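Local coordinates for lipolytic enzyme, G-D-S-L family (Bacteroides thetaiotaomicron, PDB 7BR2), which acts as a serine esterase of the SGNH/GDSL type in a gut bacterium and metabolizes the drug diltiazem, probably by hydrolysing an ester, at residues W360-T365 and E424-V429; I277-G282 and I352-E357; Q313-I318 and I323-A328; S252-K255 and D260-F263; D62-M67 and Q118-R123. All coordinates share one frame; numbering follows the deposited sequence.

Contact 1: residues W360-T365 and E424-V429; sequences WELERT and EQEMDV
Leu362 and Met427 meet between two antiparallel helices, 344-377 and 417-437, whose short segments run at 161° to each other. The two side chains slide past one another in opposite directions and touch near their roots, CB of Leu362 lying 3.6 Å from CG of Met427. Farther out, CD1 of Leu362 comes to 3.9 Å from CB of Glu426, whose chain it crosses at about a right angle. Met427 keeps CG beside its own backbone N (chi1 -71°), and from there SD arrives alongside the backbone of Glu363, 3.6 Å from its N. Were Met427 an alanine, Leu362 CB and the backbone of Glu363 would probably lose their partner from the facing helix and a gap would open there.

Phe366, one turn on from Leu362, also touches Met427, while Leu362 also touches Arg423 and Leu430 of the facing helix. Both acids add only CB to the packing and send their carboxylates elsewhere: Glu363 OE1 to a salt bridge with Arg359 and OE2 to the backbone N of Asn56, Glu426 OE1 to Arg423. Inside the first helix, Thr365 OG1 donates to Leu362 O at 2.7 Å, meeting a lone pair in the carbonyl plane at a C=O...O angle of 142°.

Contact 2: residues I277-G282 and I352-E357; sequences IARGWG and IMHLNE
Arg279 stretches from the long loop between strand 260-267 and helix 296-300 to the flank of helix 344-377, where Glu357 and His354 receive it. This is loop-on-helix packing at the surface, set up just after an inverse gamma turn centred on Ala278. From CB, which points at the helix, the arginine chain leaves with CG beside its backbone N (chi1 -74°) and stays extended as far as NE. CD makes the closest touch, 3.8 Å from OE2 of Glu357 and 4.0 Å from the carbon CD of the same carboxylate. Glu357 comes to meet it by a bend at chi2 (70°).

The next atom, NE, lies 4.8 Å from Glu357 OE2, so the opposite charges are near without being in contact. Each has its own mate: NE forms a salt bridge with Asp275, and Glu357 OE2 one with Arg34. That second arginine probably also eases the closeness of Glu357 OE2 to OE2 of Glu361. Guanidinium and carboxylate planes stand 29° apart. Ile277 CB lies 3.8 Å above one face of the guanidinium, toward its rim, and together with the Asp275 bond this probably limits how the group can turn. At the tip, NH2 comes up to the edge of the His354 imidazole, near the ring plane and 4.4 Å from CE1.

Contact 3: residues Q313-I318 and I323-A328; sequences QYKLLI and IGTWDA
Trp326 holds its ring beside its own N (chi1 -77°), which brings CZ3 of the indole to 3.8 Å from Leu316 CB. Leu316 turns CG opposite its backbone N (chi1 168°), carrying CD2 to 3.9 Å from that same CZ3 and 3.9 Å from CB of Ile323. An alanine in place of Leu316 has no CD2 to lie between Trp326 CZ3 and Ile323 CB, which would probably open a gap and let the indole shift.

The backbone is a beta hairpin of strands 313-318 and 321-327. Tyr314 and Trp326 exchange both N-H...O bonds, each 2.9 Å from N to O. Farther along, Leu316 N donates to Gly324 O, but Leu316 O accepts from Ile323 N at 2.8 Å, a pattern that, with the helix-like torsions of Ile323, fits a classic beta bulge. On the other face, Thr325 CG2 comes 3.2 Å from Tyr314 O, and Gln313 lays CG 3.8 Å from Asp327 OD2. Asp327 is also the N-cap of helix 328-333, its OD1 accepting from Ala329 N.

Contact 4: residues S252-K255 and D260-F263; sequences SNIK and DISF
Ser252 meets Phe263 through its backbone, its carbonyl O lying 3.5 Å from the phenylalanine CB. Asn253 follows with positive phi, and its O takes an almost straight CA-H...O contact from Phe263 CA, 3.5 Å away with 169° at the hydrogen; its ND2 makes a weak hydrogen bond to Asp264. Ile254 then turns to the apolar face. Its CG1 rests 3.9 Å from CB of Phe263, the two side chains side by side and pointing the same way, and its CG2 is a looser 4.2 Å from CD1 of Ile261.

These residues belong to the beta hairpin of strands 249-257 and 260-267. Lys255 and Ser262 form an antiparallel hydrogen-bonded pair, while Ser252 bonds through its backbone to Asp264, so the first strand carries one extra residue between the two pairings, consistent with a beta bulge at Asn253. On the buried side, Phe263 holds CG in the crowded position between its N and carbonyl carbon (chi1 54°), and its side chain packs on Met234, Ile236 and Ile445.

At Lys255 the pairing is reciprocal: its N donates to Ser262 O at 2.8 Å, and its O accepts from Ser262 N at 3.0 Å. That O also accepts from a water at 2.8 Å, which is hydrogen-bonded to Ser262 OG at the same 2.8 Å and weakly to Asp260 O.

Contact 5: residues D62-M67 and Q118-R123; sequences DTAYDM and QQMEKR
From segment 118-123 a single side chain, Met120, touches 62-67, and its thioether meets a backbone carbonyl as well as carbon: SD lies 3.8 Å from Ala64 O and 4.4 Å from Ala64 CB. A bend at the last torsion (chi3 86°) then carries the methyl CE across to Met67, 3.6 Å from its CB. Met67 sends its own end elsewhere, so the two methionines meet root to methyl. Both also touch Leu25 of strand 21-26.

The receiving residues are held by the start of their helix. Thr63 is the N-cap and forms a capping box with Asp66: Thr63 N donates to Asp66 OD2 at 2.9 Å, on the anti lone pair, and Thr63 OG1 donates to the same oxygen at 3.2 Å from above the carboxylate plane. In return Tyr65 N gives OG1 of Thr63 a weak bond of 3.3 Å. Next door, Asp62 O accepts from ND2 of Asn90, which sits in a GxND sequence whose asparagine helps form the oxyanion hole in relatives. Helices 64-75 and 102-125, packed together against a central parallel sheet, are characteristic of the alpha/beta/alpha fold of SGNH hydrolases.

How the contacts relate
Contact 5 is fully buried, and contact 2 lies at the surface; the other three are partly buried. Contacts 1 and 2 share helix 344-377, their centres 14 Å apart: contact 1 pairs it with helix 417-437 through apolar side chains, whereas contact 2 sets charged groups of a loop beside it. Contacts 3 and 4 are hairpins at the two ends of one five-stranded antiparallel sheet, with strand 443-449 between them, and they alone bind their segments by backbone hydrogen bonds. Contact 5, in the SGNH-type alpha/beta/alpha domain, lies on the opposite side of the chain's centre, its own centre 56 and 59 Å from theirs, and relies on methionine packing.

Contact 1: residues W360-T365 and E424-V429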
# COMPACT_ATOMS: atom_id res chain seq x y z
N TRP A 360 1.25 -7.46 8.98
CA TRP A 360 0.33 -6.32 9.00
C TRP A 360 -0.70 -6.47 10.11
O TRP A 360 -1.03 -5.49 10.80
CB TRP A 360 -0.33 -6.16 7.62
CG TRP A 360 -1.41 -5.13 7.58
CD1 TRP A 360 -1.27 -3.80 7.30
CD2 TRP A 360 -2.81 -5.35 7.83
NE1 TRP A 360 -2.50 -3.18 7.35
CE2 TRP A 360 -3.45 -4.10 7.69
CE3 TRP A 360 -3.57 -6.47 8.17
CZ2 TRP A 360 -4.83 -3.95 7.88
CZ3 TRP A 360 -4.94 -6.32 8.36
CH2 TRP A 360 -5.56 -5.06 8.21
N GLU A 361 -1.21 -7.70 10.33
CA GLU A 361 -2.19 -7.92 11.40
C GLU A 361 -1.59 -7.65 12.78
O GLU A 361 -2.21 -6.98 13.63
CB GLU A 361 -2.72 -9.35 11.35
CG GLU A 361 -3.82 -9.57 10.32
CD GLU A 361 -4.12 -11.04 10.05
OE1 GLU A 361 -3.97 -11.86 10.98
OE2 GLU A 361 -4.48 -11.37 8.88
N LEU A 362 -0.38 -8.17 13.02
CA LEU A 362 0.29 -7.88 14.28
C LEU A 362 0.44 -6.37 14.48
O LEU A 362 0.10 -5.81 15.55
CB LEU A 362 1.66 -8.56 14.30
CG LEU A 362 1.63 -10.05 14.60
CD1 LEU A 362 2.99 -10.73 14.28
CD2 LEU A 362 1.21 -10.30 16.03
N GLU A 363 0.88 -5.67 13.43
CA GLU A 363 1.03 -4.22 13.54
C GLU A 363 -0.31 -3.56 13.87
O GLU A 363 -0.35 -2.60 14.65
CB GLU A 363 1.62 -3.64 12.26
CG GLU A 363 2.04 -2.19 12.40
CD GLU A 363 2.61 -1.58 11.12
OE1 GLU A 363 2.33 -2.12 10.02
OE2 GLU A 363 3.33 -0.56 11.22
N ARG A 364 -1.41 -4.08 13.32
CA ARG A 364 -2.71 -3.50 13.65
C ARG A 364 -3.01 -3.62 15.14
O ARG A 364 -3.62 -2.72 15.73
CB ARG A 364 -3.84 -4.17 12.86
CG ARG A 364 -3.98 -3.65 11.41
CD ARG A 364 -5.35 -3.00 11.17
NE ARG A 364 -5.60 -1.86 12.05
CZ ARG A 364 -6.36 -1.91 13.14
NH1 ARG A 364 -6.52 -0.82 13.87
NH2 ARG A 364 -6.93 -3.05 13.49
N THR A 365 -2.58 -4.72 15.78
CA THR A 365 -2.81 -4.78 17.23
C THR A 365 -2.05 -3.66 17.93
O THR A 365 -2.57 -3.03 18.87
CB THR A 365 -2.44 -6.14 17.82
OG1 THR A 365 -1.02 -6.29 17.92
CG2 THR A 365 -3.03 -7.27 16.99
N GLU A 424 6.51 -7.36 18.98
CA GLU A 424 7.45 -6.74 18.06
C GLU A 424 8.47 -7.76 17.56
O GLU A 424 8.84 -7.76 16.38
CB GLU A 424 8.18 -5.60 18.76
CG GLU A 424 7.73 -4.20 18.37
CD GLU A 424 8.29 -3.17 19.32
OE1 GLU A 424 7.53 -2.28 19.76
OE2 GLU A 424 9.49 -3.28 19.66
N GLN A 425 8.93 -8.62 18.46
CA GLN A 425 9.86 -9.67 18.06
C GLN A 425 9.21 -10.59 17.04
O GLN A 425 9.87 -11.10 16.13
CB GLN A 425 10.31 -10.44 19.29
CG GLN A 425 11.54 -11.26 19.09
CD GLN A 425 12.06 -11.81 20.41
OE1 GLN A 425 11.57 -11.42 21.49
NE2 GLN A 425 13.03 -12.71 20.34
N GLU A 426 7.91 -10.83 17.20
CA GLU A 426 7.17 -11.64 16.23
C GLU A 426 7.12 -10.96 14.85
O GLU A 426 7.34 -11.59 13.80
CB GLU A 426 5.76 -11.87 16.75
CG GLU A 426 5.64 -13.01 17.73
CD GLU A 426 4.19 -13.30 18.08
OE1 GLU A 426 3.68 -12.87 19.14
OE2 GLU A 426 3.55 -13.99 17.26
N MET A 427 6.81 -9.67 14.84
CA MET A 427 6.85 -8.94 13.58
C MET A 427 8.23 -9.06 12.94
O MET A 427 8.36 -9.25 11.73
CB MET A 427 6.46 -7.48 13.79
CG MET A 427 4.98 -7.32 14.09
SD MET A 427 4.44 -5.60 13.97
CE MET A 427 5.49 -4.75 15.13
N ASP A 428 9.29 -8.96 13.76
CA ASP A 428 10.65 -9.09 13.25
C ASP A 428 10.93 -10.49 12.74
O ASP A 428 11.69 -10.66 11.78
CB ASP A 428 11.66 -8.70 14.32
CG ASP A 428 11.78 -7.20 14.50
OD1 ASP A 428 11.50 -6.44 13.54
OD2 ASP A 428 12.11 -6.77 15.63
N VAL A 429 10.35 -11.52 13.36
CA VAL A 429 10.47 -12.87 12.83
C VAL A 429 9.96 -12.91 11.41
O VAL A 429 10.60 -13.45 10.50
CB VAL A 429 9.71 -13.87 13.71
CG1 VAL A 429 9.38 -15.12 12.89
CG2 VAL A 429 10.51 -14.22 14.94

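Contact 2: residues I277-G282 and I352-E357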
# COMPACT_ATOMS: atom_id res chain seq x y z
N ILE A 277 -8.16 -12.80 -2.21
CA ILE A 277 -9.17 -12.92 -1.18
C ILE A 277 -9.60 -11.53 -0.73
O ILE A 277 -8.76 -10.65 -0.51
CB ILE A 277 -8.64 -13.73 0.02
CG1 ILE A 277 -8.22 -15.14 -0.39
CG2 ILE A 277 -9.68 -13.79 1.14
CD1 ILE A 277 -9.35 -15.98 -0.95
N ALA A 278 -10.91 -11.33 -0.61
CA ALA A 278 -11.48 -10.10 -0.05
C ALA A 278 -11.37 -10.14 1.48
O ALA A 278 -12.30 -10.53 2.18
CB ALA A 278 -12.93 -9.94 -0.50
N ARG A 279 -10.23 -9.69 1.99
CA ARG A 279 -9.92 -9.78 3.42
C ARG A 279 -10.54 -8.63 4.20
O ARG A 279 -10.43 -7.46 3.80
CB ARG A 279 -8.41 -9.77 3.63
CG ARG A 279 -7.82 -11.07 3.25
CD ARG A 279 -6.35 -11.16 3.47
NE ARG A 279 -5.87 -12.30 2.71
CZ ARG A 279 -6.07 -13.56 3.07
NH1 ARG A 279 -6.72 -13.84 4.20
NH2 ARG A 279 -5.62 -14.55 2.31
N GLY A 280 -11.16 -8.95 5.33
CA GLY A 280 -11.67 -7.92 6.22
C GLY A 280 -13.18 -7.98 6.37
O GLY A 280 -13.88 -8.39 5.44
N TRP A 281 -13.68 -7.56 7.52
CA TRP A 281 -15.12 -7.55 7.74
C TRP A 281 -15.79 -6.62 6.74
O TRP A 281 -15.44 -5.44 6.65
CB TRP A 281 -15.44 -7.14 9.18
CG TRP A 281 -16.90 -6.88 9.43
CD1 TRP A 281 -17.52 -5.66 9.47
CD2 TRP A 281 -17.92 -7.85 9.71
NE1 TRP A 281 -18.86 -5.81 9.73
CE2 TRP A 281 -19.13 -7.14 9.89
CE3 TRP A 281 -17.93 -9.24 9.81
CZ2 TRP A 281 -20.34 -7.79 10.16
CZ3 TRP A 281 -19.13 -9.88 10.09
CH2 TRP A 281 -20.32 -9.15 10.26
N GLY A 282 -16.73 -7.16 5.97
CA GLY A 282 -17.43 -6.41 4.96
C GLY A 282 -16.70 -6.23 3.65
O GLY A 282 -17.19 -5.50 2.78
N ILE A 352 5.87 -14.71 0.41
CA ILE A 352 6.22 -13.41 1.00
C ILE A 352 4.96 -12.58 1.29
O ILE A 352 4.87 -11.91 2.32
CB ILE A 352 7.18 -12.66 0.07
CG1 ILE A 352 8.54 -13.37 0.10
CG2 ILE A 352 7.33 -11.20 0.50
CD1 ILE A 352 9.30 -13.21 -1.17
N MET A 353 3.99 -12.62 0.38
CA MET A 353 2.76 -11.84 0.55
C MET A 353 2.01 -12.26 1.80
O MET A 353 1.49 -11.42 2.54
CB MET A 353 1.87 -12.00 -0.69
CG MET A 353 0.50 -11.36 -0.61
SD MET A 353 -0.65 -11.95 -1.90
CE MET A 353 -1.24 -13.50 -1.23
N HIS A 354 1.91 -13.57 2.03
CA HIS A 354 1.21 -14.08 3.21
C HIS A 354 1.95 -13.71 4.49
O HIS A 354 1.33 -13.30 5.48
CB HIS A 354 1.05 -15.59 3.10
CG HIS A 354 0.09 -16.04 2.05
ND1 HIS A 354 -1.17 -15.49 1.90
CD2 HIS A 354 0.19 -17.00 1.10
CE1 HIS A 354 -1.80 -16.09 0.90
NE2 HIS A 354 -0.99 -17.00 0.39
N LEU A 355 3.28 -13.88 4.49
CA LEU A 355 4.08 -13.43 5.64
C LEU A 355 3.82 -11.96 5.95
O LEU A 355 3.64 -11.57 7.12
CB LEU A 355 5.56 -13.67 5.36
CG LEU A 355 5.97 -15.15 5.34
CD1 LEU A 355 7.35 -15.34 4.73
CD2 LEU A 355 5.93 -15.75 6.74
N ASN A 356 3.77 -11.13 4.90
CA ASN A 356 3.58 -9.70 5.07
C ASN A 356 2.20 -9.38 5.63
O ASN A 356 2.05 -8.45 6.42
CB ASN A 356 3.79 -8.99 3.74
CG ASN A 356 3.67 -7.48 3.86
OD1 ASN A 356 4.35 -6.86 4.68
ND2 ASN A 356 2.79 -6.89 3.05
N GLU A 357 1.18 -10.15 5.23
CA GLU A 357 -0.16 -9.94 5.78
C GLU A 357 -0.25 -10.33 7.26
O GLU A 357 -0.85 -9.61 8.07
CB GLU A 357 -1.17 -10.72 4.92
CG GLU A 357 -2.58 -10.86 5.50
CD GLU A 357 -3.37 -9.56 5.52
OE1 GLU A 357 -3.01 -8.61 4.78
OE2 GLU A 357 -4.37 -9.50 6.29

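Contact 3: residues Q313-I318 and I323-A328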
# COMPACT_ATOMS: atom_id res chain seq x y z
N GLN A 313 2.61 -24.95 -31.42
CA GLN A 313 2.15 -24.79 -30.04
C GLN A 313 3.11 -25.44 -29.06
O GLN A 313 3.58 -26.57 -29.27
CB GLN A 313 0.73 -25.29 -29.84
CG GLN A 313 -0.25 -24.24 -30.31
CD GLN A 313 -1.67 -24.62 -30.09
OE1 GLN A 313 -2.21 -24.45 -28.99
NE2 GLN A 313 -2.31 -25.14 -31.14
N TYR A 314 3.39 -24.71 -27.99
CA TYR A 314 4.33 -25.14 -26.98
C TYR A 314 3.67 -25.08 -25.61
O TYR A 314 2.72 -24.32 -25.36
CB TYR A 314 5.61 -24.27 -27.00
CG TYR A 314 6.47 -24.41 -28.26
CD1 TYR A 314 6.09 -23.80 -29.45
CD2 TYR A 314 7.65 -25.15 -28.26
CE1 TYR A 314 6.86 -23.93 -30.61
CE2 TYR A 314 8.43 -25.28 -29.42
CZ TYR A 314 8.02 -24.67 -30.58
OH TYR A 314 8.78 -24.78 -31.73
N LYS A 315 4.18 -25.93 -24.73
CA LYS A 315 3.81 -25.97 -23.33
C LYS A 315 4.96 -25.37 -22.54
O LYS A 315 6.12 -25.77 -22.72
CB LYS A 315 3.52 -27.39 -22.86
CG LYS A 315 2.93 -27.42 -21.48
CD LYS A 315 2.59 -28.83 -21.05
CE LYS A 315 3.19 -29.89 -21.95
NZ LYS A 315 2.36 -31.13 -21.90
N LEU A 316 4.64 -24.37 -21.73
CA LEU A 316 5.61 -23.70 -20.88
C LEU A 316 5.68 -24.42 -19.55
O LEU A 316 4.66 -24.59 -18.88
CB LEU A 316 5.23 -22.24 -20.67
CG LEU A 316 6.05 -21.56 -19.57
CD1 LEU A 316 7.54 -21.54 -19.91
CD2 LEU A 316 5.53 -20.16 -19.31
N LEU A 317 6.88 -24.85 -19.18
CA LEU A 317 7.16 -25.39 -17.86
C LEU A 317 8.29 -24.59 -17.22
O LEU A 317 9.23 -24.17 -17.91
CB LEU A 317 7.55 -26.87 -17.93
CG LEU A 317 6.56 -27.88 -18.49
CD1 LEU A 317 6.84 -28.11 -19.95
CD2 LEU A 317 6.65 -29.19 -17.73
N ILE A 318 8.19 -24.35 -15.92
CA ILE A 318 9.26 -23.70 -15.18
C ILE A 318 9.57 -24.59 -14.00
O ILE A 318 8.66 -24.92 -13.22
CB ILE A 318 8.89 -22.28 -14.73
CG1 ILE A 318 8.50 -21.43 -15.95
CG2 ILE A 318 10.07 -21.64 -13.98
CD1 ILE A 318 8.34 -19.95 -15.67
N ILE A 323 2.83 -24.51 -16.71
CA ILE A 323 2.24 -23.20 -16.54
C ILE A 323 1.03 -23.01 -17.44
O ILE A 323 0.00 -22.49 -17.01
CB ILE A 323 3.31 -22.12 -16.82
CG1 ILE A 323 4.60 -22.43 -16.05
CG2 ILE A 323 2.76 -20.74 -16.54
CD1 ILE A 323 4.43 -22.44 -14.52
N GLY A 324 1.15 -23.44 -18.70
CA GLY A 324 0.09 -23.31 -19.67
C GLY A 324 0.61 -23.63 -21.05
O GLY A 324 1.76 -24.05 -21.24
N THR A 325 -0.27 -23.43 -22.03
CA THR A 325 0.07 -23.69 -23.42
C THR A 325 -0.19 -22.44 -24.25
O THR A 325 -1.22 -21.78 -24.09
CB THR A 325 -0.73 -24.89 -23.96
OG1 THR A 325 -0.38 -26.06 -23.21
CG2 THR A 325 -0.41 -25.14 -25.42
N TRP A 326 0.77 -22.13 -25.11
CA TRP A 326 0.69 -20.95 -25.96
C TRP A 326 1.10 -21.32 -27.38
O TRP A 326 1.91 -22.24 -27.59
CB TRP A 326 1.61 -19.82 -25.46
CG TRP A 326 1.13 -19.03 -24.26
CD1 TRP A 326 0.46 -17.83 -24.28
CD2 TRP A 326 1.31 -19.36 -22.88
NE1 TRP A 326 0.21 -17.41 -23.00
CE2 TRP A 326 0.72 -18.33 -22.12
CE3 TRP A 326 1.91 -20.43 -22.21
CZ2 TRP A 326 0.71 -18.34 -20.73
CZ3 TRP A 326 1.90 -20.44 -20.83
CH2 TRP A 326 1.31 -19.41 -20.11
N ASP A 327 0.57 -20.59 -28.34
CA ASP A 327 1.14 -20.64 -29.68
C ASP A 327 2.36 -19.74 -29.76
O ASP A 327 2.44 -18.70 -29.11
CB ASP A 327 0.12 -20.23 -30.74
CG ASP A 327 0.67 -20.41 -32.13
OD1 ASP A 327 1.45 -19.54 -32.57
OD2 ASP A 327 0.38 -21.45 -32.75
N ALA A 328 3.32 -20.16 -30.59
CA ALA A 328 4.57 -19.42 -30.69
C ALA A 328 4.39 -18.02 -31.27
O ALA A 328 5.32 -17.21 -31.16
CB ALA A 328 5.58 -20.19 -31.52

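Contact 4: residues S252-K255 and D260-F263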
# COMPACT_ATOMS: atom_id res chain seq x y z
N SER A 252 21.03 -18.00 -19.39
CA SER A 252 22.19 -18.82 -19.70
C SER A 252 21.73 -20.24 -20.01
O SER A 252 20.54 -20.56 -19.92
CB SER A 252 23.23 -18.78 -18.58
OG SER A 252 22.74 -19.39 -17.39
N ASN A 253 22.68 -21.09 -20.40
CA ASN A 253 22.42 -22.49 -20.72
C ASN A 253 21.23 -22.69 -21.66
O ASN A 253 20.42 -23.60 -21.50
CB ASN A 253 22.20 -23.27 -19.42
CG ASN A 253 22.38 -24.76 -19.60
OD1 ASN A 253 22.74 -25.24 -20.67
ND2 ASN A 253 22.11 -25.51 -18.54
N ILE A 254 21.17 -21.86 -22.71
CA ILE A 254 20.18 -22.07 -23.75
C ILE A 254 20.52 -23.37 -24.48
O ILE A 254 21.62 -23.54 -25.00
CB ILE A 254 20.14 -20.88 -24.71
CG1 ILE A 254 20.02 -19.58 -23.92
CG2 ILE A 254 19.01 -21.04 -25.72
CD1 ILE A 254 19.84 -18.35 -24.77
N LYS A 255 19.56 -24.29 -24.51
CA LYS A 255 19.76 -25.58 -25.14
C LYS A 255 18.54 -25.91 -25.99
O LYS A 255 17.41 -25.53 -25.66
CB LYS A 255 19.99 -26.67 -24.09
CG LYS A 255 21.31 -26.51 -23.36
CD LYS A 255 22.50 -26.69 -24.29
CE LYS A 255 23.83 -26.53 -23.55
NZ LYS A 255 24.89 -25.86 -24.38
N ASP A 260 12.34 -28.78 -28.67
CA ASP A 260 12.17 -28.17 -27.35
C ASP A 260 13.32 -27.23 -27.07
O ASP A 260 14.47 -27.49 -27.44
CB ASP A 260 12.12 -29.24 -26.27
CG ASP A 260 11.09 -30.29 -26.54
OD1 ASP A 260 10.20 -30.02 -27.36
OD2 ASP A 260 11.22 -31.40 -25.98
N ILE A 261 13.02 -26.14 -26.37
CA ILE A 261 14.06 -25.20 -26.01
C ILE A 261 14.00 -24.95 -24.51
O ILE A 261 12.91 -24.88 -23.93
CB ILE A 261 13.95 -23.89 -26.82
CG1 ILE A 261 15.19 -23.02 -26.60
CG2 ILE A 261 12.66 -23.16 -26.50
CD1 ILE A 261 15.31 -21.88 -27.59
N SER A 262 15.16 -24.83 -23.88
CA SER A 262 15.24 -24.70 -22.44
C SER A 262 16.39 -23.76 -22.09
O SER A 262 17.35 -23.64 -22.85
CB SER A 262 15.42 -26.06 -21.78
OG SER A 262 16.74 -26.53 -21.97
N PHE A 263 16.25 -23.07 -20.97
CA PHE A 263 17.34 -22.22 -20.51
C PHE A 263 17.20 -21.97 -19.01
O PHE A 263 16.21 -22.34 -18.37
CB PHE A 263 17.39 -20.90 -21.29
CG PHE A 263 16.10 -20.14 -21.28
CD1 PHE A 263 15.11 -20.42 -22.22
CD2 PHE A 263 15.88 -19.12 -20.37
CE1 PHE A 263 13.93 -19.71 -22.23
CE2 PHE A 263 14.69 -18.41 -20.37
CZ PHE A 263 13.72 -18.70 -21.30
O HOH W 1 16.11 -27.72 -24.41

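Contact 5: residues D62-M67 and Q118-R123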
# COMPACT_ATOMS: atom_id res chain seq x y z
N ASP A 62 -8.83 10.20 13.54
CA ASP A 62 -7.95 11.35 13.75
C ASP A 62 -8.24 12.50 12.80
O ASP A 62 -8.53 12.31 11.61
CB ASP A 62 -6.48 10.96 13.60
CG ASP A 62 -5.87 10.37 14.88
OD1 ASP A 62 -6.63 9.99 15.79
OD2 ASP A 62 -4.62 10.33 14.99
N THR A 63 -8.07 13.71 13.31
CA THR A 63 -7.94 14.91 12.50
C THR A 63 -6.50 15.38 12.62
O THR A 63 -5.68 14.75 13.29
CB THR A 63 -8.89 16.02 12.95
OG1 THR A 63 -8.60 16.37 14.30
CG2 THR A 63 -10.33 15.54 12.88
N ALA A 64 -6.20 16.53 12.02
CA ALA A 64 -4.86 17.08 12.16
C ALA A 64 -4.57 17.40 13.62
O ALA A 64 -3.40 17.34 14.06
CB ALA A 64 -4.71 18.32 11.29
N TYR A 65 -5.62 17.69 14.41
CA TYR A 65 -5.45 17.96 15.83
C TYR A 65 -4.92 16.73 16.58
O TYR A 65 -3.96 16.83 17.36
CB TYR A 65 -6.79 18.43 16.43
CG TYR A 65 -6.82 18.42 17.94
CD1 TYR A 65 -6.34 19.50 18.68
CD2 TYR A 65 -7.32 17.32 18.64
CE1 TYR A 65 -6.36 19.48 20.07
CE2 TYR A 65 -7.34 17.29 20.04
CZ TYR A 65 -6.86 18.37 20.74
OH TYR A 65 -6.88 18.33 22.12
N ASP A 66 -5.49 15.54 16.30
CA ASP A 66 -5.06 14.32 16.99
C ASP A 66 -3.68 13.86 16.53
O ASP A 66 -2.84 13.44 17.35
CB ASP A 66 -6.08 13.22 16.74
CG ASP A 66 -7.49 13.65 17.07
OD1 ASP A 66 -7.76 13.88 18.27
OD2 ASP A 66 -8.33 13.75 16.15
N MET A 67 -3.44 13.89 15.23
CA MET A 67 -2.13 13.58 14.68
C MET A 67 -1.05 14.45 15.32
O MET A 67 0.03 13.96 15.70
CB MET A 67 -2.19 13.75 13.17
CG MET A 67 -3.12 12.74 12.51
SD MET A 67 -3.21 12.98 10.71
CE MET A 67 -4.70 12.12 10.26
N GLN A 118 -0.92 23.55 10.77
CA GLN A 118 0.20 24.48 10.94
C GLN A 118 1.03 24.13 12.16
O GLN A 118 2.26 24.29 12.15
CB GLN A 118 -0.33 25.92 11.04
CG GLN A 118 -0.74 26.55 9.68
CD GLN A 118 -1.40 27.92 9.83
OE1 GLN A 118 -2.60 28.03 10.03
NE2 GLN A 118 -0.60 28.97 9.69
N GLN A 119 0.39 23.66 13.23
CA GLN A 119 1.13 23.12 14.37
C GLN A 119 2.03 21.98 13.91
O GLN A 119 3.24 21.96 14.19
CB GLN A 119 0.13 22.64 15.42
CG GLN A 119 -0.72 23.74 16.08
CD GLN A 119 0.12 24.80 16.76
OE1 GLN A 119 0.45 25.84 16.17
NE2 GLN A 119 0.51 24.53 17.99
N MET A 120 1.45 21.04 13.16
CA MET A 120 2.27 19.94 12.65
C MET A 120 3.40 20.45 11.76
O MET A 120 4.55 20.00 11.88
CB MET A 120 1.40 18.95 11.88
CG MET A 120 0.31 18.29 12.69
SD MET A 120 -0.48 17.02 11.69
CE MET A 120 0.64 15.71 12.06
N GLU A 121 3.10 21.40 10.88
CA GLU A 121 4.05 21.94 9.91
C GLU A 121 5.25 22.52 10.62
O GLU A 121 6.40 22.28 10.23
CB GLU A 121 3.35 23.02 9.09
CG GLU A 121 4.07 23.52 7.88
CD GLU A 121 3.43 24.79 7.34
OE1 GLU A 121 2.61 25.39 8.06
OE2 GLU A 121 3.73 25.19 6.20
N LYS A 122 4.99 23.31 11.66
CA LYS A 122 6.06 23.81 12.50
C LYS A 122 6.90 22.66 13.06
O LYS A 122 8.13 22.73 13.05
CB LYS A 122 5.48 24.66 13.63
CG LYS A 122 6.55 25.07 14.63
CD LYS A 122 6.10 26.20 15.55
CE LYS A 122 7.35 26.83 16.21
NZ LYS A 122 8.20 25.84 16.94
N ARG A 123 6.25 21.57 13.52
CA ARG A 123 7.05 20.46 14.04
C ARG A 123 7.91 19.83 12.95
O ARG A 123 9.07 19.51 13.18
CB ARG A 123 6.17 19.37 14.68
CG ARG A 123 5.22 19.85 15.75
CD ARG A 123 5.94 20.23 17.06
NE ARG A 123 7.09 19.39 17.41
CZ ARG A 123 7.02 18.32 18.22
NH1 ARG A 123 8.11 17.63 18.51
NH2 ARG A 123 5.85 17.95 18.74